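Local coordinates for protein HOBA (Helicobacter pylori, PDB 2UVP) that is required for the initiation of DNA replication and increases the binding of the initiator DnaA to the oriC region, at residues 49-54 / 178-183; 59-64 / 142-147; 70-75 / 88-93. All coordinates share one frame; numbering follows the deposited sequence.

Overall arrangement
Read from the N terminus, the chain first meets interaction 1 at the end of helix 39-51. It then runs along strand 55-60 into the first half of interaction 2, and along helix 65-75 into interaction 3. Interaction 3 closes a short loop at strand 88-90. Interaction 2 closes at residues 142-147, where strand 139-143 ends. Interaction 1 closes last, at the end of helix 161-180. The three loops therefore lie one within another, and none cross. Interactions 2 and 3 touch, Ser-59 packing on Phe-91, and share the parallel sheet. Interaction 1 lies apart at the surface and joins two helix ends, its centre about 18 Å from that of interaction 3.

Interaction 1 of 3, residues 49-54 / 178-183; sequences HVLNGG and SVLYNK
Leu-51 reaches from the end of helix 39-51 to Val-179 and Leu-180, at the end of helix 161-180. Its two methyl groups divide the work. Leu-51 CD2 lies 3.7 Å from Val-179 CG2, and these two side chains meet at a slant. Leu-51 CD1 lies 3.7 Å from Leu-180 CD2, with the two leucines sliding past each other in opposite directions. Leu-180 has its CG anti to the carbonyl carbon (chi1 -77°), and this brings the branch end closer to Leu-51 than its starting direction would suggest.

These methyl pairs are the tight part. The rest is loose: the contact buries 124 Å² in all, no hydrogen bond crosses it, and Leu-51 stays exposed and also touches a crystal neighbour. Both helices end here in Schellman motifs, with Gly-53 and Asn-182 as the C-prime residues, both at positive phi. Asn-182 is a calcium ligand in a structure of this protein, but it does not touch residues 49-54. It packs instead on another chain, and Lys-183 makes backbone hydrogen bonds to another chain. The contact thus joins two helix ends at the surface, one leading into strand 55-60 of the parallel sheet and the other into the short strand 184-185.

Interaction 2 of 3, residues 59-64 / 142-147; sequences SADSSR and WLFEEL
Asp-61 and Arg-64 face Phe-144 across two turns that follow strands 55-60 and 139-143. The strands run parallel in one sheet with strand 116-121 between them, and the two segments share no hydrogen bond. Residues 62-63 form a 3-10 segment, and Arg-64 sits at the N-cap position of helix 65-75.

Within residues 59-64, Arg-64 and Asp-61 form a salt bridge. Arg-64 grips Asp-61 side-on: NE is 2.9 Å from Asp-61 OD1, and NH2 is 2.9 Å from Asp-61 OD2 with an N-H...O angle of 167°. OD1 uses its syn lone pair, whereas OD2 is met on its syn side somewhat out of the carboxylate plane. Bends at chi2 and chi3 fold the arginine chain back to make this grip. Asp-61 OD2 also accepts from the backbone N of Lys-123.

The pair meets the edge of the Phe-144 ring. Phe-144 CE2 lies 3.8 Å from Arg-64 NH2 and 3.8 Å from Asp-61 OD2, both near the ring plane. The guanidinium is turned 68° against the ring. Phe-144 CZ comes over one face of the guanidinium, and Ser-63 CB lies over the centre of the opposite face. Leu-161 and Leu-165 of helix 161-180 touch Arg-64 as well.

The contact joins turns at the carboxyl ends of two parallel strands, as is common in alpha/beta folds with a central parallel sheet.

Interaction 3 of 3, residues 70-75 / 88-93; sequences YILSNL and VIDFNA
Leu-72 and Leu-75 of helix 65-75 pack on Val-88 and Asp-90 of strand 88-90, with the short helix and strand axes 9.1 Å apart and roughly antiparallel, at 150°. This is the helix-to-strand packing of a beta-alpha-beta unit, made of strand 55-60, helix 65-75 and strand 88-90.

Val-88 points toward the helix and serves both leucines. Its CG1, anti to the backbone N (chi1 -176°), meets Leu-72 CD1 at 3.7 Å. Its CG2, anti to the carbonyl carbon, meets Leu-75 CD1 at 3.9 Å. Leu-72 crosses the valine at a slant, and Leu-75 crosses it at about a right angle. The other methyl of Leu-72 turns to the strand's far end, where CD2 lies 3.7 Å from Asp-90 CB and 3.9 Å from Asp-90 OD2. Here the leucine lies against the aliphatic root and the carboxylate together. Both Leu-75 and Val-88 are buried.

Further cover comes from the rest of the fold. Leu-75 also touches Phe-169 of helix 161-180, Val-88 packs on Val-58 of the adjoining strand, and Asp-90 touches Leu-68 one turn earlier in the helix.

Beyond the strand, Asp-90 shapes the chain in an Asx motif: Ala-93 N donates to Asp-90 OD1 at 3.0 Å, meeting the oxygen from well above the carboxylate plane.

Interaction 1 of 3, residues 49-54 / 178-183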
loop_
_atom_site.group_PDB
_atom_site.type_symbol
_atom_site.label_atom_id
_atom_site.label_comp_id
_atom_site.label_asym_id
_atom_site.label_seq_id
_atom_site.Cartn_x
_atom_site.Cartn_y
_atom_site.Cartn_z
ATOM N N HIS A 49 22.340 -17.595 -7.493
ATOM C CA HIS A 49 22.234 -16.138 -7.583
ATOM C C HIS A 49 22.168 -15.530 -6.196
ATOM O O HIS A 49 22.906 -14.588 -5.873
ATOM C CB HIS A 49 21.012 -15.745 -8.395
ATOM C CG HIS A 49 20.889 -14.270 -8.619
ATOM N ND1 HIS A 49 19.999 -13.475 -7.927
ATOM C CD2 HIS A 49 21.549 -13.451 -9.466
ATOM C CE1 HIS A 49 20.105 -12.226 -8.355
ATOM N NE2 HIS A 49 21.060 -12.182 -9.267
ATOM N N VAL A 50 21.293 -16.079 -5.357
ATOM C CA VAL A 50 21.197 -15.632 -3.975
ATOM C C VAL A 50 22.528 -15.779 -3.243
ATOM O O VAL A 50 22.975 -14.849 -2.582
ATOM C CB VAL A 50 20.048 -16.354 -3.230
ATOM C CG1 VAL A 50 20.108 -16.080 -1.716
ATOM C CG2 VAL A 50 18.699 -15.947 -3.838
ATOM N N LEU A 51 23.196 -16.922 -3.409
ATOM C CA LEU A 51 24.478 -17.163 -2.745
ATOM C C LEU A 51 25.558 -16.201 -3.186
ATOM O O LEU A 51 26.490 -15.918 -2.432
ATOM C CB LEU A 51 24.957 -18.584 -3.046
ATOM C CG LEU A 51 24.548 -19.678 -2.058
ATOM C CD1 LEU A 51 23.138 -19.546 -1.470
ATOM C CD2 LEU A 51 24.760 -21.033 -2.728
ATOM N N ASN A 52 25.446 -15.744 -4.422
ATOM C CA ASN A 52 26.414 -14.843 -5.017
ATOM C C ASN A 52 26.174 -13.373 -4.651
ATOM O O ASN A 52 26.872 -12.494 -5.165
ATOM C CB ASN A 52 26.411 -15.023 -6.527
ATOM C CG ASN A 52 27.175 -16.264 -6.971
ATOM O OD1 ASN A 52 28.015 -16.787 -6.239
ATOM N ND2 ASN A 52 26.895 -16.728 -8.187
ATOM N N GLY A 53 25.214 -13.125 -3.757
ATOM C CA GLY A 53 24.870 -11.767 -3.324
ATOM C C GLY A 53 23.839 -11.080 -4.196
ATOM O O GLY A 53 23.595 -9.857 -4.062
ATOM N N GLY A 54 23.211 -11.852 -5.077
ATOM C CA GLY A 54 22.198 -11.320 -5.994
ATOM C C GLY A 54 20.903 -10.888 -5.310
ATOM O O GLY A 54 20.547 -11.393 -4.252
ATOM N N SER A 178 18.161 -25.556 2.586
ATOM C CA SER A 178 18.931 -26.790 2.523
ATOM C C SER A 178 20.359 -26.519 2.068
ATOM O O SER A 178 21.297 -27.077 2.643
ATOM C CB SER A 178 18.252 -27.841 1.650
ATOM O OG SER A 178 17.142 -28.375 2.346
ATOM N N VAL A 179 20.552 -25.673 1.060
ATOM C CA VAL A 179 21.934 -25.364 0.686
ATOM C C VAL A 179 22.609 -24.373 1.639
ATOM O O VAL A 179 23.776 -24.556 1.989
ATOM C CB VAL A 179 22.208 -25.124 -0.857
ATOM C CG1 VAL A 179 21.014 -25.459 -1.750
ATOM C CG2 VAL A 179 22.813 -23.778 -1.154
ATOM N N LEU A 180 21.861 -23.383 2.123
ATOM C CA LEU A 180 22.417 -22.435 3.093
ATOM C C LEU A 180 22.877 -23.101 4.388
ATOM O O LEU A 180 23.914 -22.732 4.957
ATOM C CB LEU A 180 21.416 -21.317 3.405
ATOM C CG LEU A 180 21.295 -20.242 2.330
ATOM C CD1 LEU A 180 20.133 -19.296 2.656
ATOM C CD2 LEU A 180 22.603 -19.467 2.191
ATOM N N TYR A 181 22.113 -24.075 4.861
ATOM C CA TYR A 181 22.444 -24.750 6.107
ATOM C C TYR A 181 23.254 -26.019 5.834
ATOM O O TYR A 181 23.186 -26.983 6.592
ATOM C CB TYR A 181 21.179 -25.030 6.931
ATOM C CG TYR A 181 20.453 -23.776 7.416
ATOM C CD1 TYR A 181 21.086 -22.533 7.427
ATOM C CD2 TYR A 181 19.140 -23.843 7.882
ATOM C CE1 TYR A 181 20.426 -21.376 7.873
ATOM C CE2 TYR A 181 18.467 -22.691 8.340
ATOM C CZ TYR A 181 19.120 -21.466 8.330
ATOM O OH TYR A 181 18.470 -20.327 8.783
ATOM N N ASN A 182 24.010 -25.988 4.736
ATOM C CA ASN A 182 24.848 -27.102 4.251
ATOM C C ASN A 182 24.307 -28.536 4.445
ATOM O O ASN A 182 25.010 -29.425 4.935
ATOM C CB ASN A 182 26.308 -26.957 4.727
ATOM C CG ASN A 182 26.425 -26.585 6.194
ATOM O OD1 ASN A 182 25.790 -27.192 7.061
ATOM N ND2 ASN A 182 27.261 -25.601 6.485
ATOM N N LYS A 183 23.052 -28.740 4.055
ATOM C CA LYS A 183 22.432 -30.058 4.087
ATOM C C LYS A 183 22.537 -30.702 2.703
ATOM O O LYS A 183 22.559 -31.934 2.561
ATOM C CB LYS A 183 20.968 -29.932 4.520
ATOM C CG LYS A 183 20.052 -31.085 4.097
ATOM C CD LYS A 183 19.892 -32.152 5.170
ATOM C CE LYS A 183 19.247 -33.413 4.603
ATOM N NZ LYS A 183 17.878 -33.165 4.079
#

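Interaction 2 of 3, residues 59-64 / 142-147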
loop_
_atom_site.group_PDB
_atom_site.type_symbol
_atom_site.label_atom_id
_atom_site.label_comp_id
_atom_site.label_asym_id
_atom_site.label_seq_id
_atom_site.Cartn_x
_atom_site.Cartn_y
_atom_site.Cartn_z
ATOM N N SER A 59 7.859 -9.866 -9.174
ATOM C CA SER A 59 6.647 -9.295 -9.739
ATOM C C SER A 59 5.617 -10.407 -9.973
ATOM O O SER A 59 5.978 -11.598 -10.034
ATOM C CB SER A 59 6.944 -8.573 -11.066
ATOM O OG SER A 59 7.542 -9.441 -12.011
ATOM N N ALA A 60 4.356 -10.010 -10.125
ATOM C CA ALA A 60 3.253 -10.975 -10.388
ATOM C C ALA A 60 2.144 -10.277 -11.122
ATOM O O ALA A 60 1.965 -9.052 -10.985
ATOM C CB ALA A 60 2.720 -11.552 -9.089
ATOM N N ASP A 61 1.349 -11.054 -11.854
ATOM C CA ASP A 61 0.170 -10.507 -12.515
ATOM C C ASP A 61 -0.898 -10.048 -11.507
ATOM O O ASP A 61 -0.779 -10.301 -10.300
ATOM C CB ASP A 61 -0.358 -11.491 -13.596
ATOM C CG ASP A 61 -1.009 -12.749 -13.017
ATOM O OD1 ASP A 61 -1.428 -12.770 -11.841
ATOM O OD2 ASP A 61 -1.140 -13.731 -13.780
ATOM N N SER A 62 -1.916 -9.337 -11.995
ATOM C CA SER A 62 -2.924 -8.761 -11.111
ATOM C C SER A 62 -3.544 -9.821 -10.176
ATOM O O SER A 62 -3.635 -9.608 -8.957
ATOM C CB SER A 62 -3.998 -7.985 -11.917
ATOM O OG SER A 62 -4.395 -8.697 -13.088
ATOM N N SER A 63 -3.898 -10.982 -10.719
ATOM C CA SER A 63 -4.588 -11.993 -9.915
ATOM C C SER A 63 -3.673 -12.602 -8.850
ATOM O O SER A 63 -4.159 -13.238 -7.898
ATOM C CB SER A 63 -5.182 -13.067 -10.825
ATOM O OG SER A 63 -6.273 -12.478 -11.539
ATOM N N ARG A 64 -2.362 -12.414 -9.017
ATOM C CA ARG A 64 -1.391 -13.059 -8.114
ATOM C C ARG A 64 -0.690 -12.106 -7.155
ATOM O O ARG A 64 0.338 -12.471 -6.543
ATOM C CB ARG A 64 -0.373 -13.879 -8.914
ATOM C CG ARG A 64 -0.679 -15.398 -8.951
ATOM C CD ARG A 64 -2.108 -15.679 -9.387
ATOM N NE ARG A 64 -2.292 -15.333 -10.795
ATOM C CZ ARG A 64 -3.197 -15.888 -11.601
ATOM N NH1 ARG A 64 -4.022 -16.833 -11.147
ATOM N NH2 ARG A 64 -3.267 -15.498 -12.866
ATOM N N TRP A 142 7.925 -17.948 -13.788
ATOM C CA TRP A 142 6.873 -18.914 -13.577
ATOM C C TRP A 142 5.733 -18.450 -14.432
ATOM O O TRP A 142 4.985 -17.544 -14.049
ATOM C CB TRP A 142 6.463 -18.920 -12.104
ATOM C CG TRP A 142 7.512 -19.315 -11.118
ATOM C CD1 TRP A 142 8.878 -19.325 -11.274
ATOM C CD2 TRP A 142 7.258 -19.706 -9.768
ATOM N NE1 TRP A 142 9.479 -19.731 -10.092
ATOM C CE2 TRP A 142 8.501 -19.979 -9.162
ATOM C CE3 TRP A 142 6.078 -19.894 -9.022
ATOM C CZ2 TRP A 142 8.608 -20.420 -7.823
ATOM C CZ3 TRP A 142 6.186 -20.323 -7.685
ATOM C CH2 TRP A 142 7.441 -20.583 -7.106
ATOM N N LEU A 143 5.615 -19.043 -15.622
ATOM C CA LEU A 143 4.747 -18.487 -16.658
ATOM C C LEU A 143 3.712 -19.477 -17.130
ATOM O O LEU A 143 3.857 -20.684 -16.898
ATOM C CB LEU A 143 5.586 -18.045 -17.881
ATOM C CG LEU A 143 6.744 -17.077 -17.599
ATOM C CD1 LEU A 143 7.605 -16.891 -18.866
ATOM C CD2 LEU A 143 6.225 -15.748 -17.073
ATOM N N PHE A 144 2.681 -18.957 -17.793
ATOM C CA PHE A 144 1.669 -19.804 -18.423
ATOM C C PHE A 144 2.045 -20.238 -19.851
ATOM O O PHE A 144 1.395 -21.118 -20.440
ATOM C CB PHE A 144 0.330 -19.092 -18.391
ATOM C CG PHE A 144 -0.132 -18.757 -16.999
ATOM C CD1 PHE A 144 -0.160 -19.733 -16.012
ATOM C CD2 PHE A 144 -0.569 -17.480 -16.691
ATOM C CE1 PHE A 144 -0.598 -19.429 -14.715
ATOM C CE2 PHE A 144 -1.022 -17.160 -15.408
ATOM C CZ PHE A 144 -1.032 -18.148 -14.418
ATOM N N GLU A 145 3.078 -19.611 -20.404
ATOM C CA GLU A 145 3.713 -20.088 -21.644
ATOM C C GLU A 145 5.155 -19.628 -21.698
ATOM O O GLU A 145 5.487 -18.571 -21.161
ATOM C CB GLU A 145 2.958 -19.628 -22.887
ATOM C CG GLU A 145 2.646 -18.147 -22.956
ATOM C CD GLU A 145 1.749 -17.812 -24.155
ATOM O OE1 GLU A 145 2.184 -18.058 -25.308
ATOM O OE2 GLU A 145 0.614 -17.309 -23.937
ATOM N N GLU A 146 6.011 -20.437 -22.323
ATOM C CA GLU A 146 7.430 -20.133 -22.358
ATOM C C GLU A 146 7.647 -18.818 -23.102
ATOM O O GLU A 146 7.035 -18.569 -24.135
ATOM C CB GLU A 146 8.241 -21.259 -23.009
ATOM C CG GLU A 146 9.747 -21.079 -22.783
ATOM C CD GLU A 146 10.602 -22.170 -23.402
ATOM O OE1 GLU A 146 10.391 -23.361 -23.100
ATOM O OE2 GLU A 146 11.517 -21.830 -24.183
ATOM N N LEU A 147 8.508 -17.973 -22.555
ATOM C CA LEU A 147 8.774 -16.686 -23.167
ATOM C C LEU A 147 10.048 -16.742 -23.989
ATOM O O LEU A 147 10.096 -16.250 -25.109
ATOM C CB LEU A 147 8.881 -15.606 -22.075
ATOM C CG LEU A 147 9.380 -14.209 -22.447
ATOM C CD1 LEU A 147 8.303 -13.429 -23.202
ATOM C CD2 LEU A 147 9.823 -13.456 -21.205
#

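Interaction 3 of 3, residues 70-75 / 88-93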
loop_
_atom_site.group_PDB
_atom_site.type_symbol
_atom_site.label_atom_id
_atom_site.label_comp_id
_atom_site.label_asym_id
_atom_site.label_seq_id
_atom_site.Cartn_x
_atom_site.Cartn_y
_atom_site.Cartn_z
ATOM N N TYR A 70 2.903 -13.161 -0.430
ATOM C CA TYR A 70 3.325 -14.416 0.204
ATOM C C TYR A 70 4.830 -14.632 0.055
ATOM O O TYR A 70 5.494 -14.988 1.022
ATOM C CB TYR A 70 2.585 -15.557 -0.462
ATOM C CG TYR A 70 2.819 -16.913 0.175
ATOM C CD1 TYR A 70 2.096 -17.314 1.286
ATOM C CD2 TYR A 70 3.753 -17.801 -0.374
ATOM C CE1 TYR A 70 2.299 -18.586 1.861
ATOM C CE2 TYR A 70 3.966 -19.072 0.192
ATOM C CZ TYR A 70 3.226 -19.454 1.299
ATOM O OH TYR A 70 3.387 -20.696 1.889
ATOM N N ILE A 71 5.361 -14.395 -1.136
ATOM C CA ILE A 71 6.814 -14.568 -1.351
ATOM C C ILE A 71 7.614 -13.643 -0.422
ATOM O O ILE A 71 8.534 -14.070 0.281
ATOM C CB ILE A 71 7.164 -14.342 -2.833
ATOM C CG1 ILE A 71 6.611 -15.506 -3.681
ATOM C CG2 ILE A 71 8.682 -14.200 -3.033
ATOM C CD1 ILE A 71 6.664 -15.235 -5.188
ATOM N N LEU A 72 7.265 -12.361 -0.435
ATOM C CA LEU A 72 7.973 -11.383 0.376
ATOM C C LEU A 72 7.908 -11.713 1.869
ATOM O O LEU A 72 8.926 -11.674 2.561
ATOM C CB LEU A 72 7.404 -9.989 0.119
ATOM C CG LEU A 72 7.805 -9.190 -1.133
ATOM C CD1 LEU A 72 8.367 -9.980 -2.278
ATOM C CD2 LEU A 72 6.597 -8.361 -1.589
ATOM N N SER A 73 6.724 -12.056 2.373
ATOM C CA SER A 73 6.595 -12.284 3.809
ATOM C C SER A 73 7.218 -13.593 4.241
ATOM O O SER A 73 7.688 -13.701 5.374
ATOM C CB SER A 73 5.137 -12.236 4.304
ATOM O OG SER A 73 4.337 -13.179 3.643
ATOM N N ASN A 74 7.211 -14.592 3.369
ATOM C CA ASN A 74 7.858 -15.851 3.727
ATOM C C ASN A 74 9.376 -15.785 3.655
ATOM O O ASN A 74 10.067 -16.378 4.503
ATOM C CB ASN A 74 7.346 -17.048 2.914
ATOM C CG ASN A 74 5.982 -17.516 3.371
ATOM O OD1 ASN A 74 4.962 -16.877 3.100
ATOM N ND2 ASN A 74 5.957 -18.628 4.083
ATOM N N LEU A 75 9.899 -15.088 2.651
ATOM C CA LEU A 75 11.349 -15.003 2.494
ATOM C C LEU A 75 11.976 -14.167 3.597
ATOM O O LEU A 75 13.053 -14.513 4.092
ATOM C CB LEU A 75 11.749 -14.483 1.115
ATOM C CG LEU A 75 11.564 -15.532 -0.001
ATOM C CD1 LEU A 75 11.920 -14.960 -1.372
ATOM C CD2 LEU A 75 12.346 -16.811 0.259
ATOM N N VAL A 88 15.423 -9.193 -1.352
ATOM C CA VAL A 88 14.173 -9.427 -2.069
ATOM C C VAL A 88 13.440 -8.096 -2.152
ATOM O O VAL A 88 13.320 -7.370 -1.152
ATOM C CB VAL A 88 13.276 -10.465 -1.334
ATOM C CG1 VAL A 88 11.993 -10.794 -2.159
ATOM C CG2 VAL A 88 14.047 -11.746 -1.003
ATOM N N ILE A 89 12.973 -7.768 -3.348
ATOM C CA ILE A 89 12.345 -6.487 -3.617
ATOM C C ILE A 89 10.997 -6.710 -4.291
ATOM O O ILE A 89 10.873 -7.578 -5.165
ATOM C CB ILE A 89 13.243 -5.638 -4.545
ATOM C CG1 ILE A 89 14.538 -5.212 -3.819
ATOM C CG2 ILE A 89 12.500 -4.438 -5.126
ATOM C CD1 ILE A 89 15.715 -5.852 -4.387
ATOM N N ASP A 90 9.992 -5.933 -3.868
ATOM C CA ASP A 90 8.692 -5.903 -4.518
ATOM C C ASP A 90 8.808 -5.042 -5.784
ATOM O O ASP A 90 8.789 -3.809 -5.729
ATOM C CB ASP A 90 7.625 -5.356 -3.559
ATOM C CG ASP A 90 6.234 -5.280 -4.188
ATOM O OD1 ASP A 90 6.106 -5.348 -5.433
ATOM O OD2 ASP A 90 5.267 -5.117 -3.402
ATOM N N PHE A 91 8.944 -5.707 -6.926
ATOM C CA PHE A 91 9.108 -5.013 -8.187
ATOM C C PHE A 91 7.809 -4.361 -8.662
ATOM O O PHE A 91 7.851 -3.249 -9.209
ATOM C CB PHE A 91 9.698 -5.974 -9.238
ATOM C CG PHE A 91 10.052 -5.313 -10.553
ATOM C CD1 PHE A 91 10.784 -4.135 -10.587
ATOM C CD2 PHE A 91 9.702 -5.917 -11.760
ATOM C CE1 PHE A 91 11.117 -3.529 -11.805
ATOM C CE2 PHE A 91 10.035 -5.323 -12.984
ATOM C CZ PHE A 91 10.748 -4.126 -13.002
ATOM N N ASN A 92 6.662 -5.013 -8.431
ATOM C CA ASN A 92 5.353 -4.423 -8.769
ATOM C C ASN A 92 5.250 -3.030 -8.193
ATOM O O ASN A 92 4.670 -2.158 -8.820
ATOM C CB ASN A 92 4.158 -5.214 -8.198
ATOM C CG ASN A 92 3.687 -6.367 -9.103
ATOM O OD1 ASN A 92 2.518 -6.786 -9.043
ATOM N ND2 ASN A 92 4.570 -6.898 -9.882
ATOM N N ALA A 93 5.786 -2.846 -6.982
ATOM C CA ALA A 93 5.553 -1.627 -6.218
ATOM C C ALA A 93 6.607 -0.566 -6.519
ATOM O O ALA A 93 6.508 0.569 -6.064
ATOM C CB ALA A 93 5.540 -1.924 -4.739
#